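Local coordinates for protein intimin (Escherichia coli O127:H6 str. E2348/69, PDB 6TQD) that serves as a bacterial adhesin, its extracellular Ig-like domains forming part of an extended passenger that probably carries the receptor-binding tip away from the cell surface, at residues Phe150-Gly155 / Val184-Lys189; Thr113-Asp118 / Ile130-Thr135. One frame throughout, in Å; residues are numbered along the deposited sequence.

Contact 1. Residues Phe150-Gly155 / Val184-Lys189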
loop_
_atom_site.group_PDB
_atom_site.type_symbol
_atom_site.label_atom_id
_atom_site.label_comp_id
_atom_site.label_asym_id
_atom_site.label_seq_id
_atom_site.Cartn_x
_atom_site.Cartn_y
_atom_site.Cartn_z
ATOM N N PHE A 150 -8.390 -19.064 1.529
ATOM C CA PHE A 150 -9.381 -18.640 2.506
ATOM C C PHE A 150 -9.536 -19.691 3.600
ATOM O O PHE A 150 -9.535 -20.895 3.324
ATOM C CB PHE A 150 -10.755 -18.414 1.865
ATOM C CG PHE A 150 -10.733 -17.439 0.723
ATOM C CD1 PHE A 150 -10.994 -17.872 -0.567
ATOM C CD2 PHE A 150 -10.479 -16.097 0.938
ATOM C CE1 PHE A 150 -10.986 -16.984 -1.613
ATOM C CE2 PHE A 150 -10.458 -15.205 -0.111
ATOM C CZ PHE A 150 -10.722 -15.653 -1.395
ATOM N N ASN A 151 -9.674 -19.234 4.841
ATOM C CA ASN A 151 -9.775 -20.143 5.974
ATOM C C ASN A 151 -10.608 -19.515 7.080
ATOM O O ASN A 151 -10.540 -18.309 7.310
ATOM C CB ASN A 151 -8.381 -20.486 6.520
ATOM C CG ASN A 151 -7.579 -21.347 5.568
ATOM O OD1 ASN A 151 -6.716 -20.851 4.839
ATOM N ND2 ASN A 151 -7.867 -22.642 5.559
ATOM N N ILE A 152 -11.393 -20.345 7.766
ATOM C CA ILE A 152 -12.166 -19.903 8.921
ATOM C C ILE A 152 -11.252 -19.979 10.144
ATOM O O ILE A 152 -10.795 -21.063 10.521
ATOM C CB ILE A 152 -13.446 -20.734 9.107
ATOM C CG1 ILE A 152 -14.382 -20.487 7.928
ATOM C CG2 ILE A 152 -14.127 -20.340 10.419
ATOM C CD1 ILE A 152 -15.592 -21.399 7.867
ATOM N N VAL A 153 -10.967 -18.823 10.744
ATOM C CA VAL A 153 -10.073 -18.752 11.893
ATOM C C VAL A 153 -10.789 -19.163 13.169
ATOM O O VAL A 153 -10.214 -19.843 14.031
ATOM C CB VAL A 153 -9.494 -17.329 12.010
ATOM C CG1 VAL A 153 -8.619 -17.214 13.243
ATOM C CG2 VAL A 153 -8.735 -16.955 10.751
ATOM N N SER A 154 -12.035 -18.732 13.328
ATOM C CA SER A 154 -12.787 -19.046 14.532
ATOM C C SER A 154 -14.263 -19.003 14.195
ATOM O O SER A 154 -14.694 -18.245 13.316
ATOM C CB SER A 154 -12.498 -18.043 15.656
ATOM O OG SER A 154 -12.803 -16.718 15.253
ATOM N N GLY A 155 -15.033 -19.796 14.919
ATOM C CA GLY A 155 -16.463 -19.908 14.703
ATOM C C GLY A 155 -16.824 -21.098 13.832
ATOM O O GLY A 155 -15.969 -21.797 13.284
ATOM N N VAL A 184 -17.986 -15.206 13.495
ATOM C CA VAL A 184 -17.084 -15.950 12.623
ATOM C C VAL A 184 -16.026 -14.992 12.097
ATOM O O VAL A 184 -16.348 -13.877 11.677
ATOM C CB VAL A 184 -17.845 -16.586 11.440
ATOM C CG1 VAL A 184 -16.915 -17.459 10.613
ATOM C CG2 VAL A 184 -19.050 -17.388 11.925
ATOM N N VAL A 185 -14.764 -15.422 12.118
ATOM C CA VAL A 185 -13.655 -14.683 11.527
ATOM C C VAL A 185 -13.095 -15.519 10.389
ATOM O O VAL A 185 -12.753 -16.689 10.583
ATOM C CB VAL A 185 -12.559 -14.369 12.560
ATOM C CG1 VAL A 185 -11.358 -13.717 11.878
ATOM C CG2 VAL A 185 -13.082 -13.462 13.658
ATOM N N VAL A 186 -13.007 -14.916 9.204
ATOM C CA VAL A 186 -12.431 -15.545 8.026
ATOM C C VAL A 186 -11.151 -14.802 7.676
ATOM O O VAL A 186 -11.044 -13.594 7.904
ATOM C CB VAL A 186 -13.407 -15.496 6.834
ATOM C CG1 VAL A 186 -12.830 -16.228 5.653
ATOM C CG2 VAL A 186 -14.763 -16.084 7.231
ATOM N N SER A 187 -10.173 -15.532 7.126
ATOM C CA SER A 187 -8.896 -14.946 6.738
ATOM C C SER A 187 -8.595 -15.235 5.275
ATOM O O SER A 187 -9.120 -16.180 4.674
ATOM C CB SER A 187 -7.755 -15.511 7.592
ATOM O OG SER A 187 -7.499 -16.858 7.241
ATOM N N ALA A 188 -7.710 -14.400 4.715
ATOM C CA ALA A 188 -7.242 -14.508 3.340
ATOM C C ALA A 188 -5.719 -14.396 3.314
ATOM O O ALA A 188 -5.140 -13.593 4.043
ATOM C CB ALA A 188 -7.836 -13.362 2.494
ATOM N N LYS A 189 -5.088 -15.184 2.449
ATOM C CA LYS A 189 -3.631 -15.207 2.397
ATOM C C LYS A 189 -3.145 -15.527 0.993
ATOM O O LYS A 189 -3.764 -16.302 0.260
ATOM C CB LYS A 189 -3.079 -16.241 3.389
ATOM C CG LYS A 189 -1.560 -16.190 3.589
ATOM C CD LYS A 189 -1.066 -17.268 4.541
ATOM C CE LYS A 189 0.453 -17.281 4.663
ATOM N NZ LYS A 189 1.141 -17.696 3.401
HETATM O O HOH W 1 -6.223 -17.598 4.804
#
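Val-153 holds CG1 anti to its backbone N (chi1 177°) and CG2 beside that N, and CG2 packs against CB of Ser-187 at 3.6 Å; Ser-187 in turn sets OG between its backbone N and carbonyl carbon (chi1 71°), which leaves OG near the same Val-153 methyl and within reach of a water. Val-153 belongs to a classic beta bulge in an antiparallel strand pair of the bacterial Ig-like fold, in which it and Ser-154 both face Val-185. The carbonyl O of Val-185 takes a bond from N of Val-153 at 2.8 Å and a weak one from N of Ser-154 at 3.5 Å, so a single acceptor serves both residues of the bulge. Beyond it, N of Val-185 returns a bond to O of Ser-154, while OG of Ser-154 lies 3.6 Å from both CB and CG2 of Val-185. Before the bulge the register is regular, and Asn-151 and Ser-187 exchange backbone bonds as a hydrogen-bonded pair. On the buried face, Phe-150 touches CB of Ala-188 through CD2 and CE2, and CG2 of Ile-152 meets CG1 of Val-184 at 4.0 Å. Val-174 and Leu-176 of strand 171-177 pack on this apolar side. The other face is more polar: there OG of Ser-187 donates a hydrogen bond to the water at 2.8 Å.

Contact 2. Residues Thr113-Asp118 / Ile130-Thr135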
loop_
_atom_site.group_PDB
_atom_site.type_symbol
_atom_site.label_atom_id
_atom_site.label_comp_id
_atom_site.label_asym_id
_atom_site.label_seq_id
_atom_site.Cartn_x
_atom_site.Cartn_y
_atom_site.Cartn_z
ATOM N N THR A 113 -4.182 -6.886 0.848
ATOM C CA THR A 113 -4.216 -5.609 1.554
ATOM C C THR A 113 -5.550 -5.323 2.227
ATOM O O THR A 113 -5.597 -4.508 3.152
ATOM C CB THR A 113 -3.903 -4.450 0.598
ATOM O OG1 THR A 113 -4.839 -4.457 -0.489
ATOM C CG2 THR A 113 -2.498 -4.571 0.043
ATOM N N ASP A 114 -6.626 -5.945 1.766
ATOM C CA ASP A 114 -7.959 -5.694 2.290
ATOM C C ASP A 114 -8.734 -6.998 2.185
ATOM O O ASP A 114 -8.580 -7.740 1.209
ATOM C CB ASP A 114 -8.682 -4.622 1.474
ATOM C CG ASP A 114 -7.941 -3.303 1.459
ATOM O OD1 ASP A 114 -8.114 -2.507 2.404
ATOM O OD2 ASP A 114 -7.186 -3.066 0.493
ATOM N N PHE A 115 -9.575 -7.274 3.183
ATOM C CA PHE A 115 -10.425 -8.464 3.152
ATOM C C PHE A 115 -11.703 -8.083 3.898
ATOM O O PHE A 115 -11.698 -7.983 5.130
ATOM C CB PHE A 115 -9.734 -9.661 3.790
ATOM C CG PHE A 115 -10.448 -10.968 3.576
ATOM C CD1 PHE A 115 -10.963 -11.293 2.329
ATOM C CD2 PHE A 115 -10.573 -11.885 4.606
ATOM C CE1 PHE A 115 -11.604 -12.499 2.123
ATOM C CE2 PHE A 115 -11.219 -13.090 4.405
ATOM C CZ PHE A 115 -11.733 -13.397 3.158
ATOM N N THR A 116 -12.773 -7.857 3.142
ATOM C CA THR A 116 -13.995 -7.281 3.679
ATOM C C THR A 116 -15.196 -8.109 3.247
ATOM O O THR A 116 -15.172 -8.795 2.222
ATOM C CB THR A 116 -14.192 -5.840 3.184
ATOM O OG1 THR A 116 -14.231 -5.815 1.752
ATOM C CG2 THR A 116 -13.047 -4.957 3.654
ATOM N N ALA A 117 -16.247 -8.025 4.045
ATOM C CA ALA A 117 -17.504 -8.709 3.778
ATOM C C ALA A 117 -18.581 -7.710 3.369
ATOM O O ALA A 117 -18.552 -6.540 3.765
ATOM C CB ALA A 117 -17.959 -9.478 5.017
ATOM N N ASP A 118 -19.536 -8.183 2.572
ATOM C CA ASP A 118 -20.622 -7.323 2.132
ATOM C C ASP A 118 -21.679 -7.101 3.204
ATOM O O ASP A 118 -22.517 -6.207 3.048
ATOM C CB ASP A 118 -21.281 -7.864 0.854
ATOM C CG ASP A 118 -22.061 -9.144 1.080
ATOM O OD1 ASP A 118 -21.761 -9.871 2.047
ATOM O OD2 ASP A 118 -23.000 -9.405 0.286
ATOM N N ILE A 130 -22.778 -14.507 3.264
ATOM C CA ILE A 130 -21.927 -13.326 3.404
ATOM C C ILE A 130 -20.791 -13.483 2.406
ATOM O O ILE A 130 -20.076 -14.491 2.422
ATOM C CB ILE A 130 -21.396 -13.195 4.837
ATOM C CG1 ILE A 130 -22.560 -13.013 5.823
ATOM C CG2 ILE A 130 -20.407 -12.038 4.931
ATOM C CD1 ILE A 130 -22.128 -12.921 7.274
ATOM N N THR A 131 -20.619 -12.495 1.529
ATOM C CA THR A 131 -19.623 -12.575 0.468
ATOM C C THR A 131 -18.422 -11.720 0.837
ATOM O O THR A 131 -18.566 -10.530 1.143
ATOM C CB THR A 131 -20.195 -12.124 -0.871
ATOM O OG1 THR A 131 -21.321 -12.956 -1.194
ATOM C CG2 THR A 131 -19.153 -12.238 -1.962
ATOM N N TYR A 132 -17.245 -12.326 0.781
ATOM C CA TYR A 132 -15.989 -11.671 1.127
ATOM C C TYR A 132 -15.197 -11.372 -0.134
ATOM O O TYR A 132 -15.201 -12.152 -1.084
ATOM C CB TYR A 132 -15.146 -12.567 2.030
ATOM C CG TYR A 132 -15.660 -12.721 3.439
ATOM C CD1 TYR A 132 -16.743 -13.547 3.731
ATOM C CD2 TYR A 132 -15.050 -12.054 4.489
ATOM C CE1 TYR A 132 -17.204 -13.685 5.033
ATOM C CE2 TYR A 132 -15.502 -12.188 5.788
ATOM C CZ TYR A 132 -16.578 -13.009 6.057
ATOM O OH TYR A 132 -17.044 -13.158 7.349
ATOM N N THR A 133 -14.487 -10.244 -0.120
ATOM C CA THR A 133 -13.646 -9.825 -1.229
ATOM C C THR A 133 -12.262 -9.540 -0.669
ATOM O O THR A 133 -12.122 -8.729 0.245
ATOM C CB THR A 133 -14.198 -8.567 -1.905
ATOM O OG1 THR A 133 -15.517 -8.815 -2.398
ATOM C CG2 THR A 133 -13.297 -8.146 -3.066
ATOM N N ALA A 134 -11.263 -10.214 -1.210
ATOM C CA ALA A 134 -9.870 -9.950 -0.905
ATOM C C ALA A 134 -9.253 -9.185 -2.062
ATOM O O ALA A 134 -9.482 -9.517 -3.232
ATOM C CB ALA A 134 -9.100 -11.255 -0.727
ATOM N N THR A 135 -8.495 -8.147 -1.731
ATOM C CA THR A 135 -7.730 -7.379 -2.700
ATOM C C THR A 135 -6.253 -7.660 -2.489
ATOM O O THR A 135 -5.761 -7.589 -1.357
ATOM C CB THR A 135 -8.010 -5.883 -2.546
ATOM O OG1 THR A 135 -9.415 -5.636 -2.661
ATOM C CG2 THR A 135 -7.291 -5.106 -3.649
HETATM O O HOH W 2 -23.674 -12.139 0.017
#
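The ring of Tyr-132 has CB of Ala-117 over one face, a CH-pi contact 3.9 Å from the ring centroid and 15° off the normal. The ring of Phe-115 carries CD2 of Tyr-132 over one of its faces, displaced toward the rim, and has N of Ala-134 at its edge. The two aromatic rings lie obliquely, their planes inclined at 34°, and CE1 of Phe-115 presses on CB of Tyr-132 at 3.5 Å. Phe-115 has CG anti to the backbone N (chi1 -170°), which starts its ring on the side of its own carbonyl carbon. CD1 of this ring lies 3.6 Å from CB of Ala-134. The strands form a regular antiparallel pair of the Ig-like domain, with Asp-114/Thr-135 and Thr-116/Thr-133 as its hydrogen-bonded pairs. Asp-118 prolongs the pairing past the strand end: its N bonds to O of Thr-131, and its OD1 accepts N of Thr-131 at 2.9 Å from above the carboxylate plane. A water joins OD2 of Asp-118 to OG1 of Thr-131. At the other end, OG1 of Thr-113 donates to OD2 of Asp-114, and OG1 of Thr-135 bonds to NZ of Lys-171. Strand 171-177 continues the sheet beyond 130-138, while the rings of Phe-115 and Tyr-132 pack against strands 182-189 and 197-205 of the facing sheet.

Contacts 1 and 2 belong to the two opposed sheets of one Ig-like sandwich, and their centres lie about 11 Å apart. They share no strand but meet in the core of the sandwich through the Phe-115 ring: CE1 of Phe-115 lies 3.7 Å from CE2 of Phe-150, and CG of Phe-115 lies 3.7 Å from CB of Ala-188. Both strand pairs have a buried apolar face and a more polar outer one. Contact 2 supplies aromatic groups to the core and keeps a regular register, with a carboxylate extending its pairing. Contact 1 answers mainly with aliphatic side chains besides Phe-150, and its register is shifted by a bulge at which Val-153 is exposed.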